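Local coordinates for pyroglutamyl-peptidase I (Fervidobacterium islandicum, PDB 6LTQ) that removes N-terminal pyroglutamate from peptides as a cysteine peptidase and comes from a thermophilic bacterium that degrades keratin, at the interface of chains A and B and the interface of chains A and C. Sequence-based numbering; all coordinates share one arbitrary frame. Chains: chain A/B/C, Pyroglutamyl-peptidase I.

Chain A meets two copies of itself through different surfaces, and the centres of the C-alpha atoms of contact 1 and contact 2 lie about 25 Å apart. Each interface has its own two-fold axis, and the deposited assembly holds four chains, so two kinds of dimer contact could build a tetramer. Helix 131-140 and strand 145-148 lend A:Lys139 and A:Phe146 to contact 1, whereas the same helix lends C:Lys132 to contact 2, where C:Tyr149 follows just after that strand. One stretch of sequence therefore serves both interfaces, which may couple them and help this thermophilic enzyme stay assembled.

Contact 1: the interface of chains A and B. Residues chain A 139, 145-147; chain B 191, 196-197.
The ammonium NZ of A:Lys139 is gripped from both chains. Across the boundary it forms a salt bridge with the carboxylate of B:Glu196, A:Lys139 NZ to B:Glu196 OE2 2.6 Å, using the anti lone pair of that oxygen. From its own chain the carbonyl O of A:Ala145 accepts a bond from A:Lys139 NZ at 2.8 Å, with the donor nearly on the C=O axis (173°). A water supplies another partner: it lies 2.7 Å from A:Lys139 NZ and also bonds to the carbonyl O of B:Lys191. Lysine suits this place because a long chain, bent only at its end (chi4 -79°), carries a charge from helix 131-140 to the partner.

B:Glu196 sets out with CG between its backbone N and carbonyl carbon (chi1 69°) and then runs extended, which brings the carboxylate against the CB methylene of A:Phe146. Its CD lies 3.4 Å from CB of A:Phe146, while a second water links OE1 to the backbone N of A:Val147. The two carboxylate oxygens thus have separate tasks, one paired with a lysine and the other tied to strand 145-148 through water, and together these should restrict rotation of the group.

Beside this polar cluster, B:Lys197 crosses A:Phe146 at about a right angle. An aromatic ring offers a broad flat surface, and the lysine's methylene chain covers it while its ammonium group passes beyond, near the B:Glu196 carboxylate. This patch of a two-fold symmetric interface probably helps hold chains A and B together in the four-chain assembly. CE of B:Lys197 comes 3.5 Å from CD1 of the A:Phe146 ring, and its CG sits over the centre of the face, 3.7 Å from the centroid.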
loop_
_atom_site.group_PDB
_atom_site.type_symbol
_atom_site.label_atom_id
_atom_site.label_comp_id
_atom_site.label_asym_id
_atom_site.label_seq_id
_atom_site.Cartn_x
_atom_site.Cartn_y
_atom_site.Cartn_z
ATOM N N LYS A 139 3.693 15.493 16.121
ATOM C CA LYS A 139 4.961 14.920 15.673
ATOM C C LYS A 139 6.071 15.260 16.655
ATOM O O LYS A 139 6.919 14.416 16.964
ATOM C CB LYS A 139 5.323 15.439 14.282
ATOM C CG LYS A 139 4.417 15.007 13.109
ATOM C CD LYS A 139 4.828 15.757 11.840
ATOM C CE LYS A 139 3.888 15.560 10.666
ATOM N NZ LYS A 139 4.089 14.247 9.965
ATOM N N ALA A 145 1.393 11.548 12.781
ATOM C CA ALA A 145 0.221 12.368 12.509
ATOM C C ALA A 145 0.417 13.004 11.152
ATOM O O ALA A 145 1.549 13.283 10.753
ATOM C CB ALA A 145 0.021 13.445 13.587
ATOM N N PHE A 146 -0.684 13.220 10.434
ATOM C CA PHE A 146 -0.570 13.828 9.118
ATOM C C PHE A 146 -1.919 14.427 8.744
ATOM O O PHE A 146 -2.941 14.169 9.395
ATOM C CB PHE A 146 -0.079 12.811 8.071
ATOM C CG PHE A 146 -0.851 11.515 8.073
ATOM C CD1 PHE A 146 -2.015 11.390 7.321
ATOM C CD2 PHE A 146 -0.404 10.417 8.818
ATOM C CE1 PHE A 146 -2.738 10.175 7.322
ATOM C CE2 PHE A 146 -1.110 9.213 8.825
ATOM C CZ PHE A 146 -2.284 9.092 8.083
ATOM N N VAL A 147 -1.905 15.260 7.706
ATOM C CA VAL A 147 -3.102 15.970 7.248
ATOM C C VAL A 147 -3.665 15.234 6.052
ATOM O O VAL A 147 -2.923 14.844 5.137
ATOM C CB VAL A 147 -2.797 17.440 6.899
ATOM C CG1 VAL A 147 -4.047 18.137 6.306
ATOM C CG2 VAL A 147 -2.289 18.182 8.128
ATOM N N LYS B 191 9.530 11.336 10.307
ATOM C CA LYS B 191 9.660 11.067 8.880
ATOM C C LYS B 191 8.989 12.154 8.043
ATOM O O LYS B 191 7.972 12.732 8.430
ATOM C CB LYS B 191 9.080 9.698 8.526
ATOM C CG LYS B 191 9.870 8.528 9.108
ATOM C CD LYS B 191 11.212 8.330 8.417
ATOM C CE LYS B 191 12.042 7.219 9.083
ATOM N NZ LYS B 191 12.556 7.642 10.414
ATOM N N GLU B 196 5.647 9.855 6.446
ATOM C CA GLU B 196 4.934 10.181 7.683
ATOM C C GLU B 196 3.733 9.270 7.915
ATOM O O GLU B 196 3.182 9.258 9.027
ATOM C CB GLU B 196 4.466 11.643 7.671
ATOM C CG GLU B 196 3.345 11.939 6.652
ATOM C CD GLU B 196 2.955 13.423 6.590
ATOM O OE1 GLU B 196 2.291 13.811 5.590
ATOM O OE2 GLU B 196 3.300 14.191 7.521
ATOM N N LYS B 197 3.319 8.510 6.900
ATOM C CA LYS B 197 2.164 7.624 7.007
ATOM C C LYS B 197 2.550 6.173 7.254
ATOM O O LYS B 197 1.696 5.290 7.135
ATOM C CB LYS B 197 1.316 7.713 5.738
ATOM C CG LYS B 197 0.789 9.119 5.464
ATOM C CD LYS B 197 -0.109 9.100 4.228
ATOM C CE LYS B 197 -1.022 10.304 4.186
ATOM N NZ LYS B 197 -0.293 11.532 3.754
HETATM O O HOH W 1 4.129 11.105 11.111
HETATM O O HOH W 2 0.712 15.968 6.690
HETATM O O HOH W 3 6.379 12.827 10.469
#

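Contact 2: the interface of chains A and C. Residues chain A 97, 99, 101, 114, 153; chain C 94, 126, 132, 149.
C:Tyr149 lies across chain A, with CB 3.8 Å from NE2 of A:Gln153. From CG onward its ring stacks beneath that side-chain amide, the two planes 15° apart, and A:Gln153 NE2 stands over the face near the rim, 3.3 Å from C:Tyr149 CG. The bend of A:Gln153 at chi2 (79°) helps lay the amide over the ring; glutamine suits the spot by offering a flat polar group. Near C:Tyr149 CD2, CD1 of A:Ile97 comes to 3.4 Å of that carbon from the same side as the amide, tilted out of the ring plane, while CE1 faces the amide carbon and CE2 meets the methyl CD2 of A:Leu99. At the tip, the phenol OH accepts a bond from NH1 of C:Arg94 and reaches A:Asp101 OD2 through a water at the ring edge. A phenylalanine in place of C:Tyr149, lacking the hydroxyl, would probably leave this water and C:Arg94 NH1 without that partner and weaken the tie to A:Asp101.

The guanidinium of C:Arg94 carries A:Leu99 CD2 on one face and forms an end-on salt bridge in which NH1 and NH2 both donate to OD1 of A:Asp114, with NH2 at 2.7 Å. Arginine fits because its extended chain and planar head can serve the carboxylate and the phenol together. C:Lys132 makes tip-to-tip salt bridges, its NZ 2.6 Å from OD2 of A:Asp114 and 3.1 Å from OD2 of A:Asp101. A:Asp114 and C:Lys132 are poorly ordered, making their pairing less certain. Apolar and stacked groups thus adjoin a charge network, joining chains A and C in what may be a tetramer interface that stabilises the enzyme.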
loop_
_atom_site.group_PDB
_atom_site.type_symbol
_atom_site.label_atom_id
_atom_site.label_comp_id
_atom_site.label_asym_id
_atom_site.label_seq_id
_atom_site.Cartn_x
_atom_site.Cartn_y
_atom_site.Cartn_z
ATOM N N ILE A 97 -16.896 17.304 2.657
ATOM C CA ILE A 97 -17.576 17.557 1.388
ATOM C C ILE A 97 -19.070 17.277 1.503
ATOM O O ILE A 97 -19.532 16.476 2.323
ATOM C CB ILE A 97 -16.970 16.762 0.209
ATOM C CG1 ILE A 97 -17.206 15.273 0.364
ATOM C CG2 ILE A 97 -15.467 17.085 0.022
ATOM C CD1 ILE A 97 -16.963 14.566 -0.942
ATOM N N LEU A 99 -21.488 15.482 0.413
ATOM C CA LEU A 99 -21.833 14.280 -0.328
ATOM C C LEU A 99 -21.914 13.089 0.607
ATOM O O LEU A 99 -21.033 12.891 1.457
ATOM C CB LEU A 99 -20.820 13.996 -1.441
ATOM C CG LEU A 99 -21.232 12.896 -2.419
ATOM C CD1 LEU A 99 -22.349 13.402 -3.326
ATOM C CD2 LEU A 99 -20.040 12.399 -3.237
ATOM N N ASP A 101 -21.986 9.070 -0.004
ATOM C CA ASP A 101 -21.800 8.081 -1.058
ATOM C C ASP A 101 -21.018 6.903 -0.503
ATOM O O ASP A 101 -19.818 7.026 -0.243
ATOM C CB ASP A 101 -21.090 8.684 -2.268
ATOM C CG ASP A 101 -21.045 7.715 -3.451
ATOM O OD1 ASP A 101 -22.094 7.135 -3.810
ATOM O OD2 ASP A 101 -19.969 7.527 -4.033
ATOM N N ASP A 114 -24.532 9.103 -3.882
ATOM C CA ASP A 114 -24.472 10.338 -4.663
ATOM C C ASP A 114 -25.564 11.340 -4.288
ATOM O O ASP A 114 -26.229 11.907 -5.154
ATOM C CB ASP A 114 -24.562 10.012 -6.155
ATOM C CG ASP A 114 -23.248 9.611 -6.731
ATOM O OD1 ASP A 114 -22.409 10.507 -6.957
ATOM O OD2 ASP A 114 -23.057 8.398 -6.945
ATOM N N GLN A 153 -16.910 9.620 2.427
ATOM C CA GLN A 153 -18.241 10.126 2.096
ATOM C C GLN A 153 -19.313 9.400 2.884
ATOM O O GLN A 153 -20.456 9.276 2.417
ATOM C CB GLN A 153 -18.531 9.992 0.596
ATOM C CG GLN A 153 -17.516 10.720 -0.300
ATOM C CD GLN A 153 -16.246 9.909 -0.457
ATOM O OE1 GLN A 153 -16.311 8.711 -0.685
ATOM N NE2 GLN A 153 -15.087 10.551 -0.296
ATOM N N ARG C 94 -13.012 14.126 -8.396
ATOM C CA ARG C 94 -14.299 14.766 -8.209
ATOM C C ARG C 94 -14.204 16.127 -7.544
ATOM O O ARG C 94 -15.157 16.913 -7.650
ATOM C CB ARG C 94 -15.212 13.857 -7.368
ATOM C CG ARG C 94 -16.674 14.229 -7.411
ATOM C CD ARG C 94 -17.546 13.142 -6.867
ATOM N NE ARG C 94 -18.956 13.389 -7.176
ATOM C CZ ARG C 94 -19.941 12.532 -6.936
ATOM N NH1 ARG C 94 -19.688 11.355 -6.373
ATOM N NH2 ARG C 94 -21.189 12.850 -7.275
ATOM N N MET C 126 -16.929 20.736 -6.565
ATOM C CA MET C 126 -17.024 19.412 -7.155
ATOM C C MET C 126 -17.385 19.557 -8.621
ATOM O O MET C 126 -18.098 20.492 -8.989
ATOM C CB MET C 126 -18.076 18.552 -6.446
ATOM C CG MET C 126 -17.573 17.942 -5.140
ATOM S SD MET C 126 -18.775 16.866 -4.336
ATOM C CE MET C 126 -19.860 18.086 -3.567
ATOM N N LYS C 132 -19.475 9.259 -11.816
ATOM C CA LYS C 132 -19.640 7.824 -11.594
ATOM C C LYS C 132 -19.946 7.103 -12.896
ATOM O O LYS C 132 -19.512 5.957 -13.100
ATOM C CB LYS C 132 -20.763 7.554 -10.585
ATOM C CG LYS C 132 -20.517 8.125 -9.206
ATOM C CD LYS C 132 -19.365 7.455 -8.501
ATOM C CE LYS C 132 -19.878 6.343 -7.610
ATOM N NZ LYS C 132 -21.054 6.803 -6.824
ATOM N N TYR C 149 -11.266 11.664 -4.399
ATOM C CA TYR C 149 -11.790 12.870 -3.767
ATOM C C TYR C 149 -10.702 13.837 -3.342
ATOM O O TYR C 149 -11.000 14.838 -2.681
ATOM C CB TYR C 149 -12.684 12.500 -2.571
ATOM C CG TYR C 149 -13.962 11.898 -3.059
ATOM C CD1 TYR C 149 -14.019 10.581 -3.490
ATOM C CD2 TYR C 149 -15.118 12.672 -3.140
ATOM C CE1 TYR C 149 -15.239 10.039 -3.989
ATOM C CE2 TYR C 149 -16.290 12.161 -3.619
ATOM C CZ TYR C 149 -16.354 10.853 -4.043
ATOM O OH TYR C 149 -17.553 10.366 -4.520
HETATM O O HOH W 4 -17.533 7.534 -5.321
#